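Local coordinates for immunity protein (Neisseria meningitidis, PDB 4Q7O) that probably protects the bacterium against the toxin of a contact-dependent growth-inhibition system, as the cognate immunity protein, at residues B[26-31]-B[38-43]; B[113-118]-B[130-135]; B[87-92]-B[105-110]; B[59-64]-B[70-75]. All coordinates share one frame; numbering follows the deposited sequence.

Contacts 1 and 2 pair helices, contact 3 packs a helix on the four-stranded antiparallel sheet, and contact 4 folds a loop back on strand 58-62. Contact 3 lies nearest the middle, its centre about 4 Å from that of the chain. It shares helix 104-121 with contact 2, centred about 15 Å away, and its strand 86-91 pairs with strand 58-62 of contact 4. Contact 1 touches the other three. Leu40 CD2 meets Phe118 CD1 of contact 2 at 3.6 Å, and Cys43 O lies 2.7 Å from Tyr60 OH, a probable hydrogen bond to 59-64. Contacts 2 and 4 lie on opposite sides of the chain's centre, their nearest atoms about 9 Å apart.

Contact 1 of 4, residues B[26-31]-B[38-43]; sequences IFFETI and DTLLEC
Leu40 packs against Ile31 and Phe28, and Cys43 against Phe27 and Ile31. All five side chains are buried. The two helices run nearly antiparallel, with segment axes at 153° and 11.0 Å apart at their closest. Ile31 CA and Leu40 CA are the nearest pair, at 6.6 Å. The chi1 of Leu40, -178°, sets its CG opposite the backbone N and carries the end of the chain across to helix 22-34. Only its CD1 branch does the touching here. Leu40 CD1 lies 3.8 Å from Ile31 CG2, and the two side chains cross obliquely. Leu40 CD1 also meets the Phe28 ring at its edge, near the ring plane, 4.4 Å from Phe28 CD1. One turn further on, Cys43 points its CB toward the partner helix. Cys43 SG is 3.5 Å from Phe27 CE2 in a sulfur-aromatic contact. The sulfur approaches the ring obliquely, 4.6 Å from the centroid. Ile31 CD1 lies 4.0 Å from Cys43 SG and rests over one face of the Phe27 ring, toward its rim. This is an apolar helical hairpin. Strand 52-55 meets Ile31 and Cys43 through Phe53, while helix 104-121 packs on Phe28 through Ala114 and on Leu40 through Phe118.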
loop_
_atom_site.group_PDB
_atom_site.type_symbol
_atom_site.label_atom_id
_atom_site.label_comp_id
_atom_site.label_asym_id
_atom_site.label_seq_id
_atom_site.Cartn_x
_atom_site.Cartn_y
_atom_site.Cartn_z
ATOM N N ILE B 26 2.650 -0.066 -2.297
ATOM C CA ILE B 26 2.162 -1.054 -3.254
ATOM C C ILE B 26 3.069 -1.120 -4.472
ATOM O O ILE B 26 3.370 -2.201 -4.975
ATOM C CB ILE B 26 0.724 -0.718 -3.698
ATOM C CG1 ILE B 26 -0.230 -0.779 -2.504
ATOM C CG2 ILE B 26 0.244 -1.660 -4.804
ATOM C CD1 ILE B 26 -1.609 -0.240 -2.830
ATOM N N PHE B 27 3.523 0.042 -4.928
ATOM C CA PHE B 27 4.410 0.136 -6.084
ATOM C C PHE B 27 5.637 -0.765 -5.924
ATOM O O PHE B 27 5.919 -1.613 -6.773
ATOM C CB PHE B 27 4.832 1.595 -6.287
ATOM C CG PHE B 27 5.794 1.799 -7.420
ATOM C CD1 PHE B 27 5.336 2.028 -8.710
ATOM C CD2 PHE B 27 7.161 1.795 -7.194
ATOM C CE1 PHE B 27 6.226 2.217 -9.752
ATOM C CE2 PHE B 27 8.053 1.977 -8.237
ATOM C CZ PHE B 27 7.587 2.189 -9.511
ATOM N N PHE B 28 6.359 -0.601 -4.825
ATOM C CA PHE B 28 7.572 -1.380 -4.638
ATOM C C PHE B 28 7.317 -2.861 -4.388
ATOM O O PHE B 28 8.003 -3.705 -4.960
ATOM C CB PHE B 28 8.473 -0.761 -3.567
ATOM C CG PHE B 28 9.246 0.409 -4.068
ATOM C CD1 PHE B 28 10.267 0.224 -4.989
ATOM C CD2 PHE B 28 8.948 1.695 -3.649
ATOM C CE1 PHE B 28 10.986 1.298 -5.477
ATOM C CE2 PHE B 28 9.666 2.770 -4.134
ATOM C CZ PHE B 28 10.682 2.570 -5.050
ATOM N N GLU B 29 6.317 -3.188 -3.575
ATOM C CA GLU B 29 6.074 -4.593 -3.274
ATOM C C GLU B 29 5.631 -5.373 -4.497
ATOM O O GLU B 29 6.062 -6.506 -4.715
ATOM C CB GLU B 29 5.050 -4.764 -2.153
ATOM C CG GLU B 29 4.717 -6.225 -1.831
ATOM C CD GLU B 29 5.923 -7.070 -1.434
ATOM O OE1 GLU B 29 6.952 -6.514 -0.993
ATOM O OE2 GLU B 29 5.832 -8.310 -1.558
ATOM N N THR B 30 4.778 -4.768 -5.312
ATOM C CA THR B 30 4.254 -5.503 -6.453
ATOM C C THR B 30 5.314 -5.691 -7.547
ATOM O O THR B 30 5.374 -6.742 -8.176
ATOM C CB THR B 30 2.937 -4.906 -6.990
ATOM O OG1 THR B 30 3.151 -3.553 -7.381
ATOM C CG2 THR B 30 1.855 -4.955 -5.920
ATOM N N ILE B 31 6.163 -4.691 -7.766
ATOM C CA ILE B 31 7.267 -4.861 -8.712
ATOM C C ILE B 31 8.264 -5.911 -8.221
ATOM O O ILE B 31 8.685 -6.788 -8.976
ATOM C CB ILE B 31 7.982 -3.532 -8.977
ATOM C CG1 ILE B 31 7.028 -2.581 -9.697
ATOM C CG2 ILE B 31 9.260 -3.746 -9.780
ATOM C CD1 ILE B 31 7.522 -1.171 -9.758
ATOM N N ASP B 38 16.555 -7.776 -11.807
ATOM C CA ASP B 38 17.169 -6.873 -12.783
ATOM C C ASP B 38 16.194 -5.768 -13.198
ATOM O O ASP B 38 16.583 -4.608 -13.341
ATOM C CB ASP B 38 17.658 -7.635 -14.018
ATOM C CG ASP B 38 18.928 -8.422 -13.760
ATOM O OD1 ASP B 38 19.588 -8.182 -12.727
ATOM O OD2 ASP B 38 19.268 -9.276 -14.607
ATOM N N THR B 39 14.929 -6.124 -13.382
ATOM C CA THR B 39 13.900 -5.120 -13.668
ATOM C C THR B 39 13.734 -4.128 -12.514
ATOM O O THR B 39 13.642 -2.916 -12.732
ATOM C CB THR B 39 12.565 -5.792 -13.992
ATOM O OG1 THR B 39 12.707 -6.501 -15.229
ATOM C CG2 THR B 39 11.436 -4.762 -14.109
ATOM N N LEU B 40 13.707 -4.633 -11.288
ATOM C CA LEU B 40 13.635 -3.747 -10.127
ATOM C C LEU B 40 14.812 -2.768 -10.089
ATOM O O LEU B 40 14.629 -1.593 -9.787
ATOM C CB LEU B 40 13.571 -4.556 -8.837
ATOM C CG LEU B 40 13.446 -3.764 -7.534
ATOM C CD1 LEU B 40 12.172 -2.912 -7.505
ATOM C CD2 LEU B 40 13.486 -4.714 -6.350
ATOM N N LEU B 41 16.015 -3.246 -10.402
ATOM C CA LEU B 41 17.175 -2.364 -10.478
ATOM C C LEU B 41 16.970 -1.249 -11.504
ATOM O O LEU B 41 17.325 -0.099 -11.247
ATOM C CB LEU B 41 18.460 -3.153 -10.762
ATOM C CG LEU B 41 19.003 -3.943 -9.574
ATOM C CD1 LEU B 41 20.215 -4.741 -9.999
ATOM C CD2 LEU B 41 19.368 -3.011 -8.448
ATOM N N GLU B 42 16.366 -1.576 -12.649
ATOM C CA GLU B 42 16.087 -0.555 -13.664
ATOM C C GLU B 42 15.050 0.448 -13.161
ATOM O O GLU B 42 15.162 1.651 -13.415
ATOM C CB GLU B 42 15.646 -1.193 -14.988
ATOM C CG GLU B 42 16.725 -2.049 -15.649
ATOM C CD GLU B 42 18.018 -1.293 -15.886
ATOM O OE1 GLU B 42 17.974 -0.193 -16.475
ATOM O OE2 GLU B 42 19.081 -1.802 -15.474
ATOM N N CYS B 43 14.049 -0.058 -12.446
ATOM C CA CYS B 43 13.070 0.791 -11.776
ATOM C C CYS B 43 13.751 1.789 -10.827
ATOM O O CYS B 43 13.421 2.973 -10.824
ATOM C CB CYS B 43 12.055 -0.068 -11.008
ATOM S SG CYS B 43 10.919 0.853 -9.974
#

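Contact 2 of 4, residues B[113-118]-B[130-135]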
loop_
_atom_site.group_PDB
_atom_site.type_symbol
_atom_site.label_atom_id
_atom_site.label_comp_id
_atom_site.label_asym_id
_atom_site.label_seq_id
_atom_site.Cartn_x
_atom_site.Cartn_y
_atom_site.Cartn_z
ATOM N N ILE B 113 15.259 4.776 0.598
ATOM C CA ILE B 113 14.822 3.829 1.621
ATOM C C ILE B 113 14.508 2.456 1.024
ATOM O O ILE B 113 14.926 1.421 1.552
ATOM C CB ILE B 113 13.603 4.371 2.384
ATOM C CG1 ILE B 113 13.987 5.625 3.174
ATOM C CG2 ILE B 113 13.042 3.316 3.320
ATOM C CD1 ILE B 113 12.793 6.387 3.711
ATOM N N ALA B 114 13.782 2.447 -0.090
ATOM C CA ALA B 114 13.415 1.196 -0.755
ATOM C C ALA B 114 14.627 0.400 -1.234
ATOM O O ALA B 114 14.681 -0.817 -1.065
ATOM C CB ALA B 114 12.469 1.459 -1.910
ATOM N N ILE B 115 15.600 1.073 -1.835
ATOM C CA ILE B 115 16.767 0.352 -2.336
ATOM C C ILE B 115 17.625 -0.161 -1.176
ATOM O O ILE B 115 18.258 -1.207 -1.278
ATOM C CB ILE B 115 17.572 1.177 -3.361
ATOM C CG1 ILE B 115 18.416 0.249 -4.250
ATOM C CG2 ILE B 115 18.430 2.245 -2.676
ATOM C CD1 ILE B 115 19.142 0.994 -5.365
ATOM N N SER B 116 17.609 0.570 -0.066
ATOM C CA SER B 116 18.238 0.121 1.165
ATOM C C SER B 116 17.590 -1.170 1.665
ATOM O O SER B 116 18.292 -2.137 1.983
ATOM C CB SER B 116 18.127 1.201 2.240
ATOM O OG SER B 116 18.564 0.699 3.484
ATOM N N ASP B 117 16.260 -1.177 1.762
ATOM C CA ASP B 117 15.540 -2.397 2.141
ATOM C C ASP B 117 15.949 -3.554 1.236
ATOM O O ASP B 117 16.213 -4.667 1.705
ATOM C CB ASP B 117 14.015 -2.215 2.031
ATOM C CG ASP B 117 13.421 -1.350 3.141
ATOM O OD1 ASP B 117 14.024 -1.232 4.227
ATOM O OD2 ASP B 117 12.317 -0.805 2.928
ATOM N N PHE B 118 16.014 -3.282 -0.062
ATOM C CA PHE B 118 16.339 -4.316 -1.033
ATOM C C PHE B 118 17.756 -4.868 -0.852
ATOM O O PHE B 118 17.957 -6.084 -0.808
ATOM C CB PHE B 118 16.147 -3.800 -2.463
ATOM C CG PHE B 118 16.542 -4.799 -3.512
ATOM C CD1 PHE B 118 15.744 -5.907 -3.769
ATOM C CD2 PHE B 118 17.719 -4.649 -4.226
ATOM C CE1 PHE B 118 16.112 -6.839 -4.728
ATOM C CE2 PHE B 118 18.095 -5.580 -5.185
ATOM C CZ PHE B 118 17.290 -6.675 -5.438
ATOM N N LYS B 130 24.540 0.197 -4.200
ATOM C CA LYS B 130 25.338 1.317 -3.711
ATOM C C LYS B 130 25.668 2.294 -4.836
ATOM O O LYS B 130 25.670 3.511 -4.634
ATOM C CB LYS B 130 26.613 0.826 -3.030
ATOM C CG LYS B 130 26.359 0.261 -1.650
ATOM C CD LYS B 130 25.728 1.324 -0.765
ATOM C CE LYS B 130 25.112 0.718 0.468
ATOM N NZ LYS B 130 24.516 1.771 1.343
ATOM N N GLU B 131 25.930 1.765 -6.026
ATOM C CA GLU B 131 26.179 2.627 -7.179
ATOM C C GLU B 131 24.959 3.484 -7.500
ATOM O O GLU B 131 25.089 4.656 -7.837
ATOM C CB GLU B 131 26.573 1.800 -8.401
ATOM C CG GLU B 131 28.021 1.351 -8.387
ATOM C CD GLU B 131 28.291 0.207 -9.341
ATOM O OE1 GLU B 131 29.444 -0.270 -9.371
ATOM O OE2 GLU B 131 27.351 -0.216 -10.052
ATOM N N ILE B 132 23.776 2.895 -7.394
ATOM C CA ILE B 132 22.549 3.625 -7.667
ATOM C C ILE B 132 22.282 4.668 -6.580
ATOM O O ILE B 132 21.878 5.794 -6.884
ATOM C CB ILE B 132 21.357 2.667 -7.840
ATOM C CG1 ILE B 132 21.601 1.755 -9.046
ATOM C CG2 ILE B 132 20.048 3.451 -8.008
ATOM C CD1 ILE B 132 20.660 0.578 -9.127
ATOM N N GLN B 133 22.525 4.305 -5.321
ATOM C CA GLN B 133 22.453 5.280 -4.230
ATOM C C GLN B 133 23.425 6.445 -4.412
ATOM O O GLN B 133 23.122 7.572 -4.031
ATOM C CB GLN B 133 22.718 4.609 -2.884
ATOM C CG GLN B 133 21.507 3.918 -2.304
ATOM C CD GLN B 133 21.781 3.329 -0.934
ATOM O OE1 GLN B 133 22.890 2.873 -0.657
ATOM N NE2 GLN B 133 20.775 3.348 -0.064
ATOM N N LYS B 134 24.596 6.166 -4.973
ATOM C CA LYS B 134 25.574 7.210 -5.263
ATOM C C LYS B 134 24.987 8.187 -6.267
ATOM O O LYS B 134 25.130 9.404 -6.127
ATOM C CB LYS B 134 26.856 6.594 -5.826
ATOM C CG LYS B 134 27.921 7.611 -6.208
ATOM C CD LYS B 134 29.058 6.965 -6.993
ATOM C CE LYS B 134 29.292 5.532 -6.549
ATOM N NZ LYS B 134 30.102 4.758 -7.529
ATOM N N THR B 135 24.313 7.648 -7.280
ATOM C CA THR B 135 23.657 8.482 -8.281
ATOM C C THR B 135 22.565 9.354 -7.653
ATOM O O THR B 135 22.409 10.515 -8.027
ATOM C CB THR B 135 23.083 7.651 -9.446
ATOM O OG1 THR B 135 24.120 6.841 -10.019
ATOM C CG2 THR B 135 22.523 8.559 -10.528
#
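Ile115 reaches from helix 104-121 to both Ile132 and Gln133 of helix 126-139. The apolar part is the meeting of two isoleucines. Ile115 CD1 lies 3.7 Å from Ile132 CB and is equally close to Ile132 CG2. The two side chains cross at a slant. The chi1 of Ile115, -158°, sets CG1 roughly opposite the backbone N, so that CD1 reaches Ile132. The other branch, Ile115 CG2, packs on the aliphatic part of Gln133, 3.5 Å from Gln133 CG. These two chains slide past each other in opposite directions. Polar groups take a lesser part. The amide NE2 of Gln133 lies 3.7 Å from Ile115 CG2 and 4.1 Å from Ser116 CB, both in plain packing. At the other corner of this amide, Gln133 OE1 accepts a hydrogen bond of 2.8 Å from Lys130 NZ, one turn earlier. The lysine nitrogen lies in the carbonyl plane, at a C=O...N angle of 146°. NE2 makes a weak hydrogen bond to Asn112 OD1, so the amide has a partner at both ends. The segment axes are 10.4 Å apart and nearly antiparallel, at 168°. Helix 37-46 borders this helical hairpin, with Phe44 on Ile115 and Lys45 on Ile132.

Contact 3 of 4, residues B[87-92]-B[105-110]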
loop_
_atom_site.group_PDB
_atom_site.type_symbol
_atom_site.label_atom_id
_atom_site.label_comp_id
_atom_site.label_asym_id
_atom_site.label_seq_id
_atom_site.Cartn_x
_atom_site.Cartn_y
_atom_site.Cartn_z
ATOM N N ILE B 87 6.288 14.282 -9.174
ATOM C CA ILE B 87 6.293 13.016 -9.877
ATOM C C ILE B 87 5.000 12.258 -9.605
ATOM O O ILE B 87 4.465 12.282 -8.494
ATOM C CB ILE B 87 7.556 12.205 -9.501
ATOM C CG1 ILE B 87 7.559 10.821 -10.159
ATOM C CG2 ILE B 87 7.720 12.130 -7.974
ATOM C CD1 ILE B 87 8.908 10.139 -10.082
ATOM N N TYR B 88 4.494 11.618 -10.652
ATOM C CA TYR B 88 3.253 10.861 -10.616
ATOM C C TYR B 88 3.527 9.376 -10.469
ATOM O O TYR B 88 4.369 8.835 -11.172
ATOM C CB TYR B 88 2.502 11.125 -11.920
ATOM C CG TYR B 88 1.319 10.236 -12.207
ATOM C CD1 TYR B 88 0.055 10.533 -11.709
ATOM C CD2 TYR B 88 1.453 9.134 -13.036
ATOM C CE1 TYR B 88 -1.040 9.735 -12.009
ATOM C CE2 TYR B 88 0.372 8.335 -13.341
ATOM C CZ TYR B 88 -0.870 8.637 -12.822
ATOM O OH TYR B 88 -1.943 7.837 -13.140
ATOM N N PHE B 89 2.813 8.727 -9.555
ATOM C CA PHE B 89 2.848 7.278 -9.410
ATOM C C PHE B 89 1.461 6.707 -9.596
ATOM O O PHE B 89 0.474 7.311 -9.178
ATOM C CB PHE B 89 3.322 6.883 -8.007
ATOM C CG PHE B 89 4.772 7.101 -7.776
ATOM C CD1 PHE B 89 5.252 8.364 -7.452
ATOM C CD2 PHE B 89 5.662 6.039 -7.852
ATOM C CE1 PHE B 89 6.600 8.568 -7.224
ATOM C CE2 PHE B 89 7.015 6.236 -7.622
ATOM C CZ PHE B 89 7.485 7.496 -7.309
ATOM N N SER B 90 1.375 5.530 -10.197
ATOM C CA SER B 90 0.113 4.808 -10.162
ATOM C C SER B 90 0.324 3.316 -10.021
ATOM O O SER B 90 1.342 2.776 -10.451
ATOM C CB SER B 90 -0.751 5.127 -11.381
ATOM O OG SER B 90 -0.253 4.495 -12.536
ATOM N N VAL B 91 -0.643 2.664 -9.393
ATOM C CA VAL B 91 -0.665 1.212 -9.326
ATOM C C VAL B 91 -2.055 0.689 -9.672
ATOM O O VAL B 91 -3.056 1.392 -9.514
ATOM C CB VAL B 91 -0.238 0.687 -7.932
ATOM C CG1 VAL B 91 1.220 1.006 -7.670
ATOM C CG2 VAL B 91 -1.144 1.244 -6.837
ATOM N N GLY B 92 -2.104 -0.546 -10.154
ATOM C CA GLY B 92 -3.365 -1.178 -10.492
ATOM C C GLY B 92 -3.756 -1.026 -11.950
ATOM O O GLY B 92 -2.934 -0.645 -12.800
ATOM N N ASN B 105 11.715 15.380 -4.464
ATOM C CA ASN B 105 12.589 15.199 -3.308
ATOM C C ASN B 105 12.099 14.072 -2.411
ATOM O O ASN B 105 12.881 13.232 -1.953
ATOM C CB ASN B 105 12.681 16.487 -2.485
ATOM C CG ASN B 105 13.514 17.550 -3.149
ATOM O OD1 ASN B 105 14.247 17.285 -4.108
ATOM N ND2 ASN B 105 13.426 18.765 -2.627
ATOM N N LEU B 106 10.798 14.061 -2.143
ATOM C CA LEU B 106 10.218 12.997 -1.331
ATOM C C LEU B 106 10.309 11.655 -2.043
ATOM O O LEU B 106 10.585 10.637 -1.416
ATOM C CB LEU B 106 8.771 13.328 -0.943
ATOM C CG LEU B 106 8.052 12.233 -0.146
ATOM C CD1 LEU B 106 8.754 11.929 1.172
ATOM C CD2 LEU B 106 6.610 12.611 0.108
ATOM N N ALA B 107 10.097 11.650 -3.356
ATOM C CA ALA B 107 10.277 10.416 -4.123
ATOM C C ALA B 107 11.691 9.857 -3.968
ATOM O O ALA B 107 11.864 8.659 -3.739
ATOM C CB ALA B 107 9.957 10.633 -5.587
ATOM N N TYR B 108 12.702 10.712 -4.082
ATOM C CA TYR B 108 14.072 10.248 -3.873
ATOM C C TYR B 108 14.294 9.683 -2.469
ATOM O O TYR B 108 15.001 8.698 -2.298
ATOM C CB TYR B 108 15.085 11.349 -4.178
ATOM C CG TYR B 108 15.520 11.360 -5.620
ATOM C CD1 TYR B 108 16.535 10.517 -6.069
ATOM C CD2 TYR B 108 14.921 12.202 -6.538
ATOM C CE1 TYR B 108 16.940 10.521 -7.394
ATOM C CE2 TYR B 108 15.325 12.217 -7.869
ATOM C CZ TYR B 108 16.331 11.375 -8.289
ATOM O OH TYR B 108 16.721 11.382 -9.609
ATOM N N HIS B 109 13.692 10.324 -1.474
ATOM C CA HIS B 109 13.696 9.844 -0.094
ATOM C C HIS B 109 13.144 8.416 -0.046
ATOM O O HIS B 109 13.780 7.511 0.499
ATOM C CB HIS B 109 12.853 10.820 0.740
ATOM C CG HIS B 109 12.688 10.457 2.184
ATOM N ND1 HIS B 109 13.716 10.534 3.098
ATOM C CD2 HIS B 109 11.585 10.107 2.887
ATOM C CE1 HIS B 109 13.262 10.207 4.296
ATOM N NE2 HIS B 109 11.971 9.946 4.197
ATOM N N TYR B 110 11.981 8.200 -0.650
ATOM C CA TYR B 110 11.409 6.855 -0.687
ATOM C C TYR B 110 12.279 5.858 -1.442
ATOM O O TYR B 110 12.447 4.728 -1.000
ATOM C CB TYR B 110 10.021 6.876 -1.315
ATOM C CG TYR B 110 8.924 7.450 -0.449
ATOM C CD1 TYR B 110 8.841 7.145 0.906
ATOM C CD2 TYR B 110 7.950 8.281 -0.998
ATOM C CE1 TYR B 110 7.824 7.651 1.691
ATOM C CE2 TYR B 110 6.921 8.796 -0.214
ATOM C CZ TYR B 110 6.869 8.481 1.129
ATOM O OH TYR B 110 5.857 8.977 1.909
#
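Ala107 carries the contact of 105-110 with 87-92. Its CB points toward the strand and touches both Ile87 and Phe89. All three residues are buried. The nearest approach is to Ile87, whose CG2 lies 3.6 Å from Ala107 CB. Ile87 is also the strand residue closest to the helix by backbone, with its CA 7.5 Å from the CA of Ala107. A chi1 of 177° takes CG1 of Ile87 to the side opposite its backbone N. CG2 is then left between the N and the carbonyl carbon, and this is the branch that faces the alanine methyl. The small side chain of Ala107 meets the strand with a single carbon, so the two segments bury only 82 Å² between them. The arrangement is a helix packed on one face of an antiparallel sheet. Strand 98-103 follows strand 86-91, pairs with it as its neighbour, and leads directly into the helix. Ile87 and Phe89, two positions apart, both direct their CB toward the helix, as expected for one face of a strand. Phe89 meets Ala107 more loosely. Its CE1 is 4.3 Å from Ala107 CB, and the methyl lies at the edge of the ring, near its plane. The same ring packs edge-to-face with Phe27 of helix 22-34. Tyr60 and Lys62 of strand 58-62 pack on Ile87, and Val23 and Ile24 of helix 22-34 touch Phe89.

Contact 4 of 4, residues B[59-64]-B[70-75]; sequences QYEKID and GDYEEV
Ile63 CA and Tyr72 CA, 9.6 Å apart, mark the closest approach of the two backbones. Residues 59-62 are extended as strand. Residues 70-72 form a short 3-10 segment, and its last residue, Tyr72, opens a type I beta turn that ends at Val75. Val75 N closes the turn with a hydrogen bond of 3.0 Å to Tyr72 O. The Tyr72 ring reaches out to Ile63, and the two slide past each other in opposite directions. Ile63 CD1 sits over the centre of one ring face, 4.2 Å from the centroid and 9° off the normal, a CH-pi contact. With a chi1 of -67°, Ile63 has CG1 beside its backbone N and CG2 opposite it, which lets CD1 lie over the ring while Ile63 CG2 meets Tyr72 CE2 at 3.9 Å. The opposite face of the ring has Asp71 OD1 above its rim. The oxygen of water 1, at the ring edge and in its plane, is 3.0 Å from Tyr72 OH and accepts a hydrogen bond of 3.1 Å from Asp64 N, bridging phenol and main chain. Glu61 OE1 is more distant, 4.2 Å from Tyr72 OH, with the carboxylate turned 77° from the ring. A formic acid molecule, probably from the crystallisation liquor, lies about 3 Å from the Glu61 side chain. The contact lies at the surface, against the sheet. Ile101 of strand 98-103 touches both Ile63 and Tyr72, and Tyr88 of strand 86-91 meets the Tyr72 ring.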
loop_
_atom_site.group_PDB
_atom_site.type_symbol
_atom_site.label_atom_id
_atom_site.label_comp_id
_atom_site.label_asym_id
_atom_site.label_seq_id
_atom_site.Cartn_x
_atom_site.Cartn_y
_atom_site.Cartn_z
ATOM N N GLN B 59 3.559 2.225 -12.346
ATOM C CA GLN B 59 4.394 3.145 -13.104
ATOM C C GLN B 59 4.675 4.421 -12.334
ATOM O O GLN B 59 3.949 4.780 -11.402
ATOM C CB GLN B 59 3.725 3.511 -14.432
ATOM C CG GLN B 59 2.463 4.345 -14.253
ATOM C CD GLN B 59 1.912 4.887 -15.558
ATOM O OE1 GLN B 59 2.644 5.050 -16.537
ATOM N NE2 GLN B 59 0.616 5.178 -15.576
ATOM N N TYR B 60 5.729 5.114 -12.749
ATOM C CA TYR B 60 5.929 6.505 -12.358
ATOM C C TYR B 60 6.373 7.331 -13.548
ATOM O O TYR B 60 6.935 6.809 -14.517
ATOM C CB TYR B 60 6.913 6.668 -11.182
ATOM C CG TYR B 60 8.336 6.204 -11.455
ATOM C CD1 TYR B 60 9.218 6.969 -12.224
ATOM C CD2 TYR B 60 8.806 5.003 -10.926
ATOM C CE1 TYR B 60 10.522 6.540 -12.477
ATOM C CE2 TYR B 60 10.107 4.565 -11.164
ATOM C CZ TYR B 60 10.960 5.339 -11.943
ATOM O OH TYR B 60 12.255 4.928 -12.191
ATOM N N GLU B 61 6.139 8.632 -13.456
ATOM C CA GLU B 61 6.593 9.558 -14.470
ATOM C C GLU B 61 6.768 10.912 -13.808
ATOM O O GLU B 61 5.838 11.417 -13.173
ATOM C CB GLU B 61 5.561 9.634 -15.596
ATOM C CG GLU B 61 5.949 10.465 -16.795
ATOM C CD GLU B 61 4.810 10.559 -17.795
ATOM O OE1 GLU B 61 3.676 10.168 -17.436
ATOM O OE2 GLU B 61 5.045 11.016 -18.932
ATOM N N LYS B 62 7.959 11.490 -13.922
ATOM C CA LYS B 62 8.137 12.874 -13.510
ATOM C C LYS B 62 7.168 13.747 -14.297
ATOM O O LYS B 62 6.944 13.526 -15.493
ATOM C CB LYS B 62 9.570 13.331 -13.757
ATOM C CG LYS B 62 10.574 12.697 -12.819
ATOM C CD LYS B 62 11.963 13.261 -13.037
ATOM C CE LYS B 62 12.945 12.695 -12.024
ATOM N NZ LYS B 62 14.337 13.181 -12.240
ATOM N N ILE B 63 6.591 14.739 -13.626
ATOM C CA ILE B 63 5.575 15.570 -14.249
ATOM C C ILE B 63 6.221 16.750 -14.948
ATOM O O ILE B 63 6.950 17.529 -14.328
ATOM C CB ILE B 63 4.551 16.050 -13.211
ATOM C CG1 ILE B 63 3.745 14.848 -12.697
ATOM C CG2 ILE B 63 3.623 17.104 -13.807
ATOM C CD1 ILE B 63 2.850 15.156 -11.532
ATOM N N ASP B 64 5.969 16.865 -16.248
ATOM C CA ASP B 64 6.447 17.999 -17.018
ATOM C C ASP B 64 5.459 19.142 -16.857
ATOM O O ASP B 64 4.417 19.166 -17.512
ATOM C CB ASP B 64 6.556 17.618 -18.493
ATOM C CG ASP B 64 7.153 18.722 -19.342
ATOM O OD1 ASP B 64 7.276 19.867 -18.861
ATOM O OD2 ASP B 64 7.499 18.435 -20.502
ATOM N N GLY B 70 -3.971 19.064 -16.632
ATOM C CA GLY B 70 -5.392 18.987 -16.345
ATOM C C GLY B 70 -5.889 17.611 -15.942
ATOM O O GLY B 70 -6.827 17.492 -15.149
ATOM N N ASP B 71 -5.270 16.563 -16.473
ATOM C CA ASP B 71 -5.689 15.209 -16.115
ATOM C C ASP B 71 -5.098 14.704 -14.786
ATOM O O ASP B 71 -5.330 13.557 -14.393
ATOM C CB ASP B 71 -5.443 14.223 -17.262
ATOM C CG ASP B 71 -4.003 14.197 -17.717
ATOM O OD1 ASP B 71 -3.204 15.031 -17.234
ATOM O OD2 ASP B 71 -3.675 13.348 -18.578
ATOM N N TYR B 72 -4.365 15.568 -14.087
ATOM C CA TYR B 72 -3.892 15.265 -12.734
ATOM C C TYR B 72 -4.758 15.911 -11.651
ATOM O O TYR B 72 -4.515 15.702 -10.467
ATOM C CB TYR B 72 -2.448 15.744 -12.517
ATOM C CG TYR B 72 -1.391 15.095 -13.384
ATOM C CD1 TYR B 72 -1.156 13.729 -13.328
ATOM C CD2 TYR B 72 -0.583 15.864 -14.209
ATOM C CE1 TYR B 72 -0.164 13.138 -14.101
ATOM C CE2 TYR B 72 0.400 15.286 -14.994
ATOM C CZ TYR B 72 0.610 13.923 -14.935
ATOM O OH TYR B 72 1.598 13.351 -15.708
ATOM N N GLU B 73 -5.756 16.697 -12.054
ATOM C CA GLU B 73 -6.492 17.551 -11.113
ATOM C C GLU B 73 -7.187 16.810 -9.971
ATOM O O GLU B 73 -7.339 17.352 -8.873
ATOM C CB GLU B 73 -7.496 18.442 -11.851
ATOM C CG GLU B 73 -6.842 19.630 -12.534
ATOM C CD GLU B 73 -7.810 20.456 -13.360
ATOM O OE1 GLU B 73 -9.032 20.198 -13.308
ATOM O OE2 GLU B 73 -7.338 21.367 -14.063
ATOM N N GLU B 74 -7.589 15.572 -10.229
ATOM C CA GLU B 74 -8.315 14.763 -9.249
ATOM C C GLU B 74 -7.403 13.814 -8.473
ATOM O O GLU B 74 -7.863 13.080 -7.597
ATOM C CB GLU B 74 -9.397 13.946 -9.949
ATOM C CG GLU B 74 -10.337 14.762 -10.816
ATOM C CD GLU B 74 -11.434 15.415 -10.016
ATOM O OE1 GLU B 74 -11.118 16.256 -9.145
ATOM O OE2 GLU B 74 -12.615 15.076 -10.246
ATOM N N VAL B 75 -6.116 13.817 -8.803
ATOM C CA VAL B 75 -5.153 12.935 -8.155
ATOM C C VAL B 75 -4.689 13.507 -6.805
ATOM O O VAL B 75 -4.422 14.713 -6.700
ATOM C CB VAL B 75 -3.932 12.710 -9.071
ATOM C CG1 VAL B 75 -2.859 11.868 -8.373
ATOM C CG2 VAL B 75 -4.369 12.068 -10.388
HETATM O O HOH W 1 3.484 15.169 -17.178
#